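Local coordinates for protein acidocalcisomal pyrophosphatase (Trypanosoma cruzi, PDB 5CUV) that probably hydrolyses inorganic diphosphate to orthophosphate with the help of bound magnesium, at residues E175-S180 against G256-Y261; E239-E244 against P248-I253; T38-S43 against S85-T90; R78-M83 against K105-V110. One frame throughout, in Å; residues are numbered along the deposited sequence.

Contact 1 (E175-S180 against G256-Y261)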
loop_
_atom_site.group_PDB
_atom_site.type_symbol
_atom_site.label_atom_id
_atom_site.label_comp_id
_atom_site.label_asym_id
_atom_site.label_seq_id
_atom_site.Cartn_x
_atom_site.Cartn_y
_atom_site.Cartn_z
ATOM N N GLU A 175 -26.752 28.163 -1.797
ATOM C CA GLU A 175 -26.245 28.232 -0.441
ATOM C C GLU A 175 -26.474 26.867 0.197
ATOM O O GLU A 175 -27.579 26.324 0.146
ATOM C CB GLU A 175 -27.058 29.266 0.320
ATOM C CG GLU A 175 -26.325 30.364 1.057
ATOM C CD GLU A 175 -27.288 31.103 2.044
ATOM O OE1 GLU A 175 -27.403 30.653 3.232
ATOM O OE2 GLU A 175 -27.948 32.106 1.632
ATOM N N LEU A 176 -25.418 26.329 0.785
ATOM C CA LEU A 176 -25.432 25.069 1.474
ATOM C C LEU A 176 -26.388 25.179 2.675
ATOM O O LEU A 176 -26.328 26.149 3.441
ATOM C CB LEU A 176 -24.020 24.783 1.943
ATOM C CG LEU A 176 -23.704 23.367 2.391
ATOM C CD1 LEU A 176 -24.172 22.328 1.315
ATOM C CD2 LEU A 176 -22.205 23.283 2.596
ATOM N N TYR A 177 -27.243 24.173 2.849
ATOM C CA TYR A 177 -28.231 24.152 3.914
ATOM C C TYR A 177 -29.484 24.977 3.631
ATOM O O TYR A 177 -30.223 25.284 4.568
ATOM C CB TYR A 177 -27.647 24.610 5.243
ATOM C CG TYR A 177 -26.469 23.790 5.701
ATOM C CD1 TYR A 177 -26.597 22.424 5.957
ATOM C CD2 TYR A 177 -25.210 24.374 5.837
ATOM C CE1 TYR A 177 -25.531 21.682 6.321
ATOM C CE2 TYR A 177 -24.124 23.631 6.207
ATOM C CZ TYR A 177 -24.283 22.288 6.451
ATOM O OH TYR A 177 -23.178 21.549 6.852
ATOM N N THR A 178 -29.722 25.326 2.363
ATOM C CA THR A 178 -30.912 26.079 1.950
ATOM C C THR A 178 -31.449 25.350 0.750
ATOM O O THR A 178 -30.761 24.476 0.206
ATOM C CB THR A 178 -30.593 27.513 1.471
ATOM O OG1 THR A 178 -30.247 27.510 0.075
ATOM C CG2 THR A 178 -29.475 28.070 2.243
ATOM N N PRO A 179 -32.645 25.737 0.257
ATOM C CA PRO A 179 -33.210 25.041 -0.916
ATOM C C PRO A 179 -32.598 25.373 -2.282
ATOM O O PRO A 179 -32.963 24.775 -3.284
ATOM C CB PRO A 179 -34.684 25.416 -0.882
ATOM C CG PRO A 179 -34.940 25.953 0.505
ATOM C CD PRO A 179 -33.640 26.653 0.835
ATOM N N SER A 180 -31.687 26.328 -2.345
ATOM C CA SER A 180 -31.119 26.645 -3.634
ATOM C C SER A 180 -29.901 25.804 -3.975
ATOM O O SER A 180 -29.479 25.768 -5.133
ATOM C CB SER A 180 -30.728 28.120 -3.697
ATOM O OG SER A 180 -30.032 28.500 -2.544
ATOM N N GLY A 256 -38.182 24.244 4.832
ATOM C CA GLY A 256 -37.079 25.172 4.931
ATOM C C GLY A 256 -35.958 24.783 5.895
ATOM O O GLY A 256 -34.989 25.512 6.104
ATOM N N VAL A 257 -36.064 23.614 6.492
ATOM C CA VAL A 257 -35.038 23.188 7.427
ATOM C C VAL A 257 -34.368 21.951 6.847
ATOM O O VAL A 257 -35.003 20.937 6.581
ATOM C CB VAL A 257 -35.703 22.906 8.750
ATOM C CG1 VAL A 257 -34.699 22.509 9.805
ATOM C CG2 VAL A 257 -36.447 24.114 9.142
ATOM N N PRO A 258 -33.080 22.039 6.590
ATOM C CA PRO A 258 -32.357 20.876 6.032
ATOM C C PRO A 258 -32.533 19.649 6.891
ATOM O O PRO A 258 -32.617 19.776 8.088
ATOM C CB PRO A 258 -30.881 21.333 6.023
ATOM C CG PRO A 258 -30.826 22.317 7.161
ATOM C CD PRO A 258 -32.148 23.111 6.969
ATOM N N ARG A 259 -32.565 18.472 6.276
ATOM C CA ARG A 259 -32.705 17.186 6.994
ATOM C C ARG A 259 -31.392 16.505 7.291
ATOM O O ARG A 259 -30.420 16.670 6.562
ATOM C CB ARG A 259 -33.561 16.207 6.203
ATOM C CG ARG A 259 -35.006 16.539 6.223
ATOM C CD ARG A 259 -35.448 16.437 7.624
ATOM N NE ARG A 259 -36.894 16.491 7.680
ATOM C CZ ARG A 259 -37.636 16.119 8.720
ATOM N NH1 ARG A 259 -38.961 16.243 8.612
ATOM N NH2 ARG A 259 -37.083 15.623 9.846
ATOM N N PHE A 260 -31.391 15.696 8.343
ATOM C CA PHE A 260 -30.195 14.996 8.804
ATOM C C PHE A 260 -30.465 13.609 9.317
ATOM O O PHE A 260 -31.558 13.367 9.779
ATOM C CB PHE A 260 -29.565 15.767 9.968
ATOM C CG PHE A 260 -29.047 17.090 9.592
ATOM C CD1 PHE A 260 -27.729 17.232 9.128
ATOM C CD2 PHE A 260 -29.842 18.227 9.747
ATOM C CE1 PHE A 260 -27.186 18.475 8.832
ATOM C CE2 PHE A 260 -29.294 19.524 9.446
ATOM C CZ PHE A 260 -27.960 19.627 8.992
ATOM N N TYR A 261 -29.483 12.698 9.258
ATOM C CA TYR A 261 -29.691 11.371 9.880
ATOM C C TYR A 261 -29.463 11.620 11.365
ATOM O O TYR A 261 -28.366 12.020 11.741
ATOM C CB TYR A 261 -28.678 10.344 9.390
ATOM C CG TYR A 261 -29.043 9.790 8.047
ATOM C CD1 TYR A 261 -30.214 9.089 7.892
ATOM C CD2 TYR A 261 -28.204 9.924 6.942
ATOM C CE1 TYR A 261 -30.566 8.513 6.676
ATOM C CE2 TYR A 261 -28.533 9.350 5.699
ATOM C CZ TYR A 261 -29.727 8.649 5.579
ATOM O OH TYR A 261 -30.177 8.130 4.384
#
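Tyr-177 and Pro-258 meet where a tight turn leans on a short strand, and Phe-260 joins them from farther along the chain. The carbonyl O of Tyr-177 lies 3.8 Å from CD of Pro-258, while CB of Tyr-177 faces CG of Pro-258 at 4.4 Å. The pyrrolidine ring suits this place: it is compact, apolar and rigid, and it offers CD to a backbone oxygen and CG to an aliphatic carbon at once. At the far end of the tyrosine ring, CE1 of Tyr-177 reaches CZ of Phe-260 at 4.2 Å, the two side chains crossing at about a right angle. The tyrosine is turned this way with CG beside its own backbone N, chi1 -58°, and CG of Leu-176 rests 3.8 Å above one face of the Tyr-177 ring. Phe-61 of the second subunit meets the same ring edge-to-face.

Tyr-177 sits third in a type II turn from Glu-175 to Thr-178, where phi is positive. Thr-178 suits the next place because its hydroxyl works twice: OG1 of Thr-178 donates to O of Glu-175 over 2.9 Å and accepts from N of Ser-180 in an ST turn.

The turn connects strands 166-173 and 182-189. OE1 of Gln-251 probably accepts the N-H of Tyr-177, and Pro-258 on strand 257-258 also packs on Ile-253 of the neighbouring strand 249-254.

Contact 2 (E239-E244 against P248-I253)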
loop_
_atom_site.group_PDB
_atom_site.type_symbol
_atom_site.label_atom_id
_atom_site.label_comp_id
_atom_site.label_asym_id
_atom_site.label_seq_id
_atom_site.Cartn_x
_atom_site.Cartn_y
_atom_site.Cartn_z
ATOM N N GLU A 239 -29.380 14.270 -2.302
ATOM C CA GLU A 239 -29.778 13.248 -3.250
ATOM C C GLU A 239 -29.935 13.737 -4.668
ATOM O O GLU A 239 -30.006 14.924 -4.962
ATOM C CB GLU A 239 -31.035 12.592 -2.807
ATOM C CG GLU A 239 -32.207 12.996 -3.569
ATOM C CD GLU A 239 -33.317 13.286 -2.644
ATOM O OE1 GLU A 239 -33.893 12.315 -2.081
ATOM O OE2 GLU A 239 -33.579 14.494 -2.458
ATOM N N ILE A 240 -29.929 12.791 -5.580
ATOM C CA ILE A 240 -30.101 13.112 -6.982
ATOM C C ILE A 240 -31.533 13.516 -7.149
ATOM O O ILE A 240 -32.408 12.783 -6.800
ATOM C CB ILE A 240 -29.859 11.893 -7.832
ATOM C CG1 ILE A 240 -28.379 11.507 -7.709
ATOM C CG2 ILE A 240 -30.323 12.159 -9.276
ATOM C CD1 ILE A 240 -28.087 10.087 -8.163
ATOM N N ALA A 241 -31.799 14.690 -7.669
ATOM C CA ALA A 241 -33.206 15.081 -7.847
ATOM C C ALA A 241 -33.710 14.414 -9.127
ATOM O O ALA A 241 -33.543 14.926 -10.211
ATOM C CB ALA A 241 -33.339 16.638 -7.933
ATOM N N THR A 242 -34.301 13.240 -8.991
ATOM C CA THR A 242 -34.818 12.542 -10.158
ATOM C C THR A 242 -35.947 13.340 -10.804
ATOM O O THR A 242 -36.254 13.148 -11.983
ATOM C CB THR A 242 -35.335 11.129 -9.795
ATOM O OG1 THR A 242 -36.240 11.200 -8.702
ATOM C CG2 THR A 242 -34.199 10.274 -9.373
ATOM N N GLY A 243 -36.564 14.227 -10.041
ATOM C CA GLY A 243 -37.631 15.012 -10.613
ATOM C C GLY A 243 -37.243 16.277 -11.374
ATOM O O GLY A 243 -38.010 16.709 -12.229
ATOM N N GLU A 244 -36.082 16.879 -11.095
ATOM C CA GLU A 244 -35.693 18.120 -11.778
ATOM C C GLU A 244 -34.888 17.828 -13.019
ATOM O O GLU A 244 -34.265 16.778 -13.132
ATOM C CB GLU A 244 -34.848 19.007 -10.873
ATOM C CG GLU A 244 -35.366 19.147 -9.461
ATOM C CD GLU A 244 -34.540 20.143 -8.645
ATOM O OE1 GLU A 244 -33.481 20.614 -9.168
ATOM O OE2 GLU A 244 -34.956 20.449 -7.490
ATOM N N PRO A 248 -29.746 17.288 -10.954
ATOM C CA PRO A 248 -28.670 17.794 -10.093
ATOM C C PRO A 248 -28.911 17.222 -8.706
ATOM O O PRO A 248 -29.974 16.628 -8.437
ATOM C CB PRO A 248 -28.921 19.287 -10.038
ATOM C CG PRO A 248 -30.362 19.361 -10.091
ATOM C CD PRO A 248 -30.613 18.407 -11.312
ATOM N N ILE A 249 -27.927 17.404 -7.834
ATOM C CA ILE A 249 -28.040 16.913 -6.509
ATOM C C ILE A 249 -28.504 18.056 -5.699
ATOM O O ILE A 249 -28.044 19.191 -5.879
ATOM C CB ILE A 249 -26.714 16.426 -5.987
ATOM C CG1 ILE A 249 -26.568 14.961 -6.359
ATOM C CG2 ILE A 249 -26.670 16.508 -4.440
ATOM C CD1 ILE A 249 -25.198 14.477 -6.143
ATOM N N LYS A 250 -29.448 17.759 -4.815
ATOM C CA LYS A 250 -29.985 18.769 -3.942
ATOM C C LYS A 250 -29.919 18.299 -2.523
ATOM O O LYS A 250 -29.704 17.111 -2.248
ATOM C CB LYS A 250 -31.413 19.069 -4.335
ATOM C CG LYS A 250 -32.207 17.842 -4.562
ATOM C CD LYS A 250 -33.475 17.879 -3.744
ATOM C CE LYS A 250 -34.589 18.393 -4.572
ATOM N NZ LYS A 250 -35.756 17.505 -4.311
ATOM N N GLN A 251 -30.065 19.242 -1.611
ATOM C CA GLN A 251 -30.046 18.938 -0.187
ATOM C C GLN A 251 -31.488 18.600 0.153
ATOM O O GLN A 251 -32.401 19.054 -0.526
ATOM C CB GLN A 251 -29.567 20.164 0.592
ATOM C CG GLN A 251 -29.345 19.982 2.081
ATOM C CD GLN A 251 -28.195 20.890 2.588
ATOM O OE1 GLN A 251 -27.933 21.977 2.030
ATOM N NE2 GLN A 251 -27.520 20.447 3.642
ATOM N N ASP A 252 -31.678 17.760 1.165
ATOM C CA ASP A 252 -33.011 17.385 1.574
ATOM C C ASP A 252 -33.451 18.393 2.606
ATOM O O ASP A 252 -33.004 18.364 3.767
ATOM C CB ASP A 252 -33.040 16.000 2.180
ATOM C CG ASP A 252 -34.458 15.532 2.474
ATOM O OD1 ASP A 252 -35.423 16.152 1.958
ATOM O OD2 ASP A 252 -34.607 14.533 3.213
ATOM N N ILE A 253 -34.306 19.305 2.148
ATOM C CA ILE A 253 -34.853 20.356 2.977
ATOM C C ILE A 253 -36.348 20.154 3.011
ATOM O O ILE A 253 -36.976 19.940 1.978
ATOM C CB ILE A 253 -34.599 21.729 2.366
ATOM C CG1 ILE A 253 -33.173 21.833 1.823
ATOM C CG2 ILE A 253 -34.860 22.776 3.402
ATOM C CD1 ILE A 253 -32.087 21.641 2.893
#
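Glu-239 opens the pairing with two backbone bonds to Lys-250: its N donates to O of Lys-250 and its O accepts from N of Lys-250, each over 2.9 Å. Together they make an antiparallel hydrogen-bonded pair. The two side chains run side by side on one face of the sheet, so that OE2 of Glu-239 lies against CD of Lys-250 at 3.6 Å, while OE2 of Glu-239 and NZ of Lys-250 remain 4.2 Å apart, near enough for a probable weak attraction but beyond a salt bridge.

Ile-240 turns to the other face, forming a non-hydrogen-bonded pair with Ile-249. Their CG1 atoms touch at 4.1 Å, branched hydrocarbon filling buried ground where a polar group would need a partner. Next, N of Ala-241 donates to O of Pro-248 over 2.8 Å, nearly straight at 170°. Its methyl is small enough to let the lysine chain pass, CB of Ala-241 meeting CG of Lys-250 at 3.8 Å.

Glu-244 reaches back from the bend with its chain extended beyond CG, chi2 -175°. OE1 of Glu-244 comes within 3.5 Å of CG of Pro-248, but OE2 of Glu-244 forms a salt bridge with NH2 of Arg-182.

Antiparallel strands 238-240 and 249-254, consecutive in the chain and joined by a short connection, form a beta hairpin. The magnesium, held by Asp-291, Asp-296 and Asp-328, lies about 10 Å from the Glu-239 side chain, too far for direct binding.

Contact 3 (T38-S43 against S85-T90)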
loop_
_atom_site.group_PDB
_atom_site.type_symbol
_atom_site.label_atom_id
_atom_site.label_comp_id
_atom_site.label_asym_id
_atom_site.label_seq_id
_atom_site.Cartn_x
_atom_site.Cartn_y
_atom_site.Cartn_z
ATOM N N THR A 38 16.112 -25.914 -33.158
ATOM C CA THR A 38 15.730 -25.386 -34.458
ATOM C C THR A 38 14.315 -24.854 -34.409
ATOM O O THR A 38 13.959 -24.013 -35.212
ATOM C CB THR A 38 15.732 -26.481 -35.542
ATOM O OG1 THR A 38 14.695 -27.437 -35.245
ATOM C CG2 THR A 38 17.092 -27.190 -35.606
ATOM N N GLY A 39 13.500 -25.353 -33.493
ATOM C CA GLY A 39 12.123 -24.896 -33.436
ATOM C C GLY A 39 11.134 -25.713 -34.274
ATOM O O GLY A 39 10.000 -25.292 -34.479
ATOM N N LEU A 40 11.565 -26.878 -34.749
ATOM C CA LEU A 40 10.748 -27.787 -35.546
ATOM C C LEU A 40 10.830 -29.136 -34.806
ATOM O O LEU A 40 11.794 -29.384 -34.072
ATOM C CB LEU A 40 11.354 -27.924 -36.952
ATOM C CG LEU A 40 11.859 -26.669 -37.690
ATOM C CD1 LEU A 40 12.688 -27.103 -38.874
ATOM C CD2 LEU A 40 10.704 -25.785 -38.157
ATOM N N ASP A 41 9.846 -30.008 -34.987
ATOM C CA ASP A 41 9.844 -31.320 -34.317
ATOM C C ASP A 41 11.025 -32.237 -34.677
ATOM O O ASP A 41 11.199 -32.597 -35.844
ATOM C CB ASP A 41 8.534 -32.028 -34.633
ATOM C CG ASP A 41 7.321 -31.230 -34.163
ATOM O OD1 ASP A 41 6.969 -31.346 -32.964
ATOM O OD2 ASP A 41 6.733 -30.475 -34.980
ATOM N N THR A 42 11.826 -32.630 -33.682
ATOM C CA THR A 42 12.995 -33.502 -33.940
ATOM C C THR A 42 13.188 -34.603 -32.874
ATOM O O THR A 42 12.212 -35.093 -32.292
ATOM C CB THR A 42 14.323 -32.655 -34.066
ATOM O OG1 THR A 42 14.108 -31.563 -34.976
ATOM C CG2 THR A 42 15.501 -33.525 -34.599
ATOM N N SER A 43 14.445 -34.996 -32.643
ATOM C CA SER A 43 14.802 -36.037 -31.667
ATOM C C SER A 43 16.129 -35.681 -30.992
ATOM O O SER A 43 17.054 -35.177 -31.657
ATOM C CB SER A 43 14.972 -37.402 -32.356
ATOM O OG SER A 43 14.088 -37.564 -33.449
ATOM N N SER A 85 19.749 -29.712 -41.433
ATOM C CA SER A 85 19.337 -31.109 -41.396
ATOM C C SER A 85 17.885 -31.183 -40.928
ATOM O O SER A 85 17.114 -32.031 -41.370
ATOM C CB SER A 85 20.279 -31.885 -40.480
ATOM O OG SER A 85 19.925 -33.247 -40.398
ATOM N N ALA A 86 17.495 -30.270 -40.051
ATOM C CA ALA A 86 16.120 -30.282 -39.586
ATOM C C ALA A 86 15.227 -30.174 -40.814
ATOM O O ALA A 86 14.339 -30.997 -41.011
ATOM C CB ALA A 86 15.838 -29.106 -38.631
ATOM N N PHE A 87 15.483 -29.153 -41.629
ATOM C CA PHE A 87 14.706 -28.886 -42.829
ATOM C C PHE A 87 14.847 -30.002 -43.843
ATOM O O PHE A 87 14.033 -30.135 -44.746
ATOM C CB PHE A 87 15.137 -27.554 -43.427
ATOM C CG PHE A 87 14.333 -26.365 -42.932
ATOM C CD1 PHE A 87 13.053 -26.115 -43.429
ATOM C CD2 PHE A 87 14.864 -25.491 -41.977
ATOM C CE1 PHE A 87 12.326 -25.014 -42.983
ATOM C CE2 PHE A 87 14.151 -24.389 -41.516
ATOM C CZ PHE A 87 12.886 -24.140 -42.012
ATOM N N ASP A 88 15.880 -30.816 -43.659
ATOM C CA ASP A 88 16.161 -31.976 -44.520
ATOM C C ASP A 88 15.442 -33.215 -43.972
ATOM O O ASP A 88 16.098 -34.203 -43.569
ATOM C CB ASP A 88 17.671 -32.242 -44.548
ATOM C CG ASP A 88 18.046 -33.365 -45.471
ATOM O OD1 ASP A 88 17.158 -33.829 -46.241
ATOM O OD2 ASP A 88 19.240 -33.759 -45.426
ATOM N N VAL A 89 14.109 -33.129 -43.957
ATOM C CA VAL A 89 13.207 -34.173 -43.434
ATOM C C VAL A 89 13.348 -35.530 -44.093
ATOM O O VAL A 89 13.262 -36.563 -43.445
ATOM C CB VAL A 89 11.716 -33.763 -43.560
ATOM C CG1 VAL A 89 11.432 -33.171 -44.943
ATOM C CG2 VAL A 89 10.823 -35.002 -43.330
ATOM N N THR A 90 13.523 -35.500 -45.403
ATOM C CA THR A 90 13.712 -36.694 -46.203
ATOM C C THR A 90 15.192 -37.070 -46.073
ATOM O O THR A 90 15.675 -37.939 -46.796
ATOM C CB THR A 90 13.462 -36.402 -47.691
ATOM O OG1 THR A 90 12.295 -35.591 -47.848
ATOM C CG2 THR A 90 13.282 -37.694 -48.453
#
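A leucine methyl sits over an aromatic face here, in a contact that otherwise consists of little more than methyl groups: CD1 of Leu-40 lies 4.2 Å from the centroid of the Phe-87 ring, only 14° off the ring normal. This is a CH-pi contact, with the two side chains crossing at about a right angle and the methyl displaced somewhat toward the ring's rim, near CD2 and CE2. Leucine suits the role because its side chain is long enough to set one methyl in the angle between the alanine and the ring. The same CD1 of Leu-40 also touches CB of Ala-86 at 3.7 Å, one methyl thus bridging two successive residues near the end of helix 73-87.

Ala-86 stands at the middle of the contact. Its single methyl lets the loop come close to the helix, and CG2 of Thr-38 meets CB of Ala-86 from a second direction at 3.8 Å. The threonine divides its branches by chemistry. CG2 takes the position beside the backbone N and goes to the alanine, while OG1, with chi1 66°, turns to its own chain and accepts the N-H of Leu-40 over 3.2 Å. That bond closes an ST turn; Leu-40 follows with its side chain toward the helix. Gly-39 between them has a positive phi, with backbone angles at which a CB would be jammed against the preceding carbonyl O.

Leu-40 and Phe-87 also lean on helix 97-106, at Tyr-106 and Met-103 respectively. Since the two segments meet mainly through carbon groups, their cohesion probably comes largely from dispersion and the exclusion of water, and the polar bond described here lies within the loop.

Contact 4 (R78-M83 against K105-V110)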
loop_
_atom_site.group_PDB
_atom_site.type_symbol
_atom_site.label_atom_id
_atom_site.label_comp_id
_atom_site.label_asym_id
_atom_site.label_seq_id
_atom_site.Cartn_x
_atom_site.Cartn_y
_atom_site.Cartn_z
ATOM N N ARG A 78 28.112 -24.907 -36.992
ATOM C CA ARG A 78 27.624 -26.165 -36.485
ATOM C C ARG A 78 26.154 -26.061 -36.077
ATOM O O ARG A 78 25.425 -27.060 -36.045
ATOM C CB ARG A 78 28.512 -26.657 -35.339
ATOM C CG ARG A 78 28.284 -28.135 -35.043
ATOM C CD ARG A 78 29.101 -28.668 -33.846
ATOM N NE ARG A 78 30.463 -29.144 -34.153
ATOM C CZ ARG A 78 31.505 -28.366 -34.464
ATOM N NH1 ARG A 78 31.379 -27.029 -34.535
ATOM N NH2 ARG A 78 32.694 -28.932 -34.670
ATOM N N VAL A 79 25.704 -24.846 -35.790
ATOM C CA VAL A 79 24.308 -24.657 -35.415
ATOM C C VAL A 79 23.407 -24.607 -36.637
ATOM O O VAL A 79 22.374 -25.260 -36.683
ATOM C CB VAL A 79 24.120 -23.376 -34.636
ATOM C CG1 VAL A 79 22.638 -23.137 -34.398
ATOM C CG2 VAL A 79 24.890 -23.474 -33.330
HETATM N N MSE A 80 23.810 -23.803 -37.610
HETATM C CA MSE A 80 23.075 -23.631 -38.842
HETATM C C MSE A 80 23.022 -24.991 -39.555
HETATM O O MSE A 80 22.035 -25.337 -40.183
HETATM C CB MSE A 80 23.755 -22.591 -39.732
HETATM C CG MSE A 80 23.734 -21.186 -39.152
HETATM SE SE MSE A 80 21.978 -20.481 -38.844
HETATM C CE MSE A 80 21.404 -20.342 -40.702
ATOM N N ALA A 81 24.079 -25.780 -39.437
ATOM C CA ALA A 81 24.097 -27.120 -40.037
ATOM C C ALA A 81 22.985 -27.988 -39.425
ATOM O O ALA A 81 22.315 -28.741 -40.129
ATOM C CB ALA A 81 25.460 -27.776 -39.801
ATOM N N ARG A 82 22.788 -27.888 -38.116
ATOM C CA ARG A 82 21.722 -28.655 -37.467
ATOM C C ARG A 82 20.397 -28.105 -37.928
ATOM O O ARG A 82 19.432 -28.814 -37.961
ATOM C CB ARG A 82 21.778 -28.593 -35.925
ATOM C CG ARG A 82 23.133 -28.995 -35.290
ATOM C CD ARG A 82 22.961 -29.450 -33.858
ATOM N NE ARG A 82 22.349 -28.431 -32.994
ATOM C CZ ARG A 82 22.958 -27.912 -31.932
ATOM N NH1 ARG A 82 24.181 -28.312 -31.597
ATOM N NH2 ARG A 82 22.369 -26.981 -31.204
HETATM N N MSE A 83 20.341 -26.840 -38.294
HETATM C CA MSE A 83 19.080 -26.275 -38.743
HETATM C C MSE A 83 18.781 -26.813 -40.112
HETATM O O MSE A 83 17.604 -27.067 -40.452
HETATM C CB MSE A 83 19.162 -24.750 -38.780
HETATM C CG MSE A 83 17.855 -24.079 -39.172
HETATM SE SE MSE A 83 16.435 -24.304 -37.902
HETATM C CE MSE A 83 17.069 -23.051 -36.550
ATOM N N LYS A 105 13.678 -17.547 -44.795
ATOM C CA LYS A 105 12.641 -16.695 -44.252
ATOM C C LYS A 105 12.405 -17.135 -42.837
ATOM O O LYS A 105 11.905 -16.390 -41.990
ATOM C CB LYS A 105 11.363 -16.771 -45.096
ATOM C CG LYS A 105 11.500 -16.000 -46.442
ATOM C CD LYS A 105 10.175 -15.870 -47.234
ATOM C CE LYS A 105 10.425 -15.500 -48.733
ATOM N NZ LYS A 105 9.179 -15.484 -49.590
ATOM N N TYR A 106 12.794 -18.352 -42.543
ATOM C CA TYR A 106 12.596 -18.789 -41.198
ATOM C C TYR A 106 13.686 -18.184 -40.332
ATOM O O TYR A 106 13.417 -17.842 -39.204
ATOM C CB TYR A 106 12.648 -20.294 -41.145
ATOM C CG TYR A 106 12.450 -20.895 -39.789
ATOM C CD1 TYR A 106 11.253 -20.720 -39.080
ATOM C CD2 TYR A 106 13.417 -21.745 -39.262
ATOM C CE1 TYR A 106 11.027 -21.410 -37.875
ATOM C CE2 TYR A 106 13.222 -22.428 -38.071
ATOM C CZ TYR A 106 12.028 -22.267 -37.380
ATOM O OH TYR A 106 11.878 -22.979 -36.224
ATOM N N LEU A 107 14.903 -18.030 -40.860
ATOM C CA LEU A 107 16.009 -17.496 -40.082
ATOM C C LEU A 107 15.982 -16.010 -39.930
ATOM O O LEU A 107 16.897 -15.426 -39.329
ATOM C CB LEU A 107 17.332 -17.886 -40.675
ATOM C CG LEU A 107 17.526 -19.378 -40.492
ATOM C CD1 LEU A 107 18.738 -19.813 -41.297
ATOM C CD2 LEU A 107 17.637 -19.726 -39.018
ATOM N N GLY A 108 14.935 -15.403 -40.481
ATOM C CA GLY A 108 14.771 -13.970 -40.389
ATOM C C GLY A 108 15.144 -13.129 -41.593
ATOM O O GLY A 108 14.972 -11.901 -41.541
ATOM N N ARG A 109 15.631 -13.735 -42.677
ATOM C CA ARG A 109 16.021 -12.929 -43.840
ATOM C C ARG A 109 14.880 -12.487 -44.786
ATOM O O ARG A 109 13.929 -13.220 -45.060
ATOM C CB ARG A 109 17.117 -13.660 -44.607
ATOM C CG ARG A 109 17.760 -12.829 -45.686
ATOM C CD ARG A 109 18.965 -13.533 -46.272
ATOM N NE ARG A 109 19.959 -13.837 -45.258
ATOM C CZ ARG A 109 21.235 -14.023 -45.546
ATOM N NH1 ARG A 109 21.615 -13.925 -46.806
ATOM N NH2 ARG A 109 22.121 -14.291 -44.589
ATOM N N VAL A 110 14.986 -11.266 -45.288
ATOM C CA VAL A 110 13.957 -10.733 -46.173
ATOM C C VAL A 110 14.242 -11.106 -47.620
ATOM O O VAL A 110 14.903 -10.366 -48.354
ATOM C CB VAL A 110 13.806 -9.187 -45.978
ATOM C CG1 VAL A 110 13.512 -8.877 -44.488
ATOM C CG2 VAL A 110 15.083 -8.447 -46.460
#
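The ring of Tyr-106 receives Met-83 at its edge: the selenium of this selenomethionine lies in the ring plane, with SE of Met-83 5.0 Å from the centroid of the Tyr-106 ring. The nearest ring atom to SE of Met-83 is CE2 of Tyr-106, at 3.7 Å. This is a Met-aromatic contact of the edge type, in which the polarisable chalcogen, sulfur in the natural protein, faces ring hydrogens. The ring of Phe-87 also meets Tyr-106, their planes at about 80°.

The setting is a helix-loop-helix unit, helix 73-87 followed by helix 97-106, with short strand 95-96 in the loop between them, paired with strand 129-130; this arrangement is consistent with an EF-hand-like domain. Helix 97-106 closes in a Schellman motif, where Gly-108 supplies the positive phi that lets the chain leave the helix just beyond Leu-107.

Methionine is apt on the first helix because its unbranched chain can fold to fit its surroundings. Met-83 starts with CG opposite the backbone N, chi1 -177°; the bend at chi2 brings SE to the tyrosine, and the bend at chi3 places CE near Leu-107. Met-80 and Leu-107 approach tip to tip, although their closest modelled carbons are too near each other to be trusted. The phenol satisfies both characters of Tyr-106: its carbon rim packs on Met-83 while OH of Tyr-106 is hydrogen-bonded to O of Thr-38. Beyond, Trp-136 and Trp-139 of helix 132-141 pack on Met-80 and Leu-107 respectively, and Pro-179 of the second subunit on Met-83. Leu-107 slides past Met-83 in the opposite direction, bringing CD2 of Leu-107 to 4.2 Å from CE of Met-83.

How the contacts relate
The four contacts fall into two groups on opposite sides of the chain's centre, with the centres of contacts 1 and 3 about 82 Å apart. Contacts 1 and 2 adjoin through neighbouring strands of one sheet: contact 2, partly buried, is held by backbone bonds, whereas contact 1 is buried and joined by ring and proline packing. Contacts 3 and 4 share helix 73-87 and lie among the N-terminal helices. Contact 4 is buried and built of two selenomethionines against a tyrosine ring and a leucine; contact 3, at the surface, sets loop methyls against an alanine and a phenylalanine face at the helix end. All four touch the second subunit, where residues of contact 1 meet those of contacts 3 and 4 from the other copy.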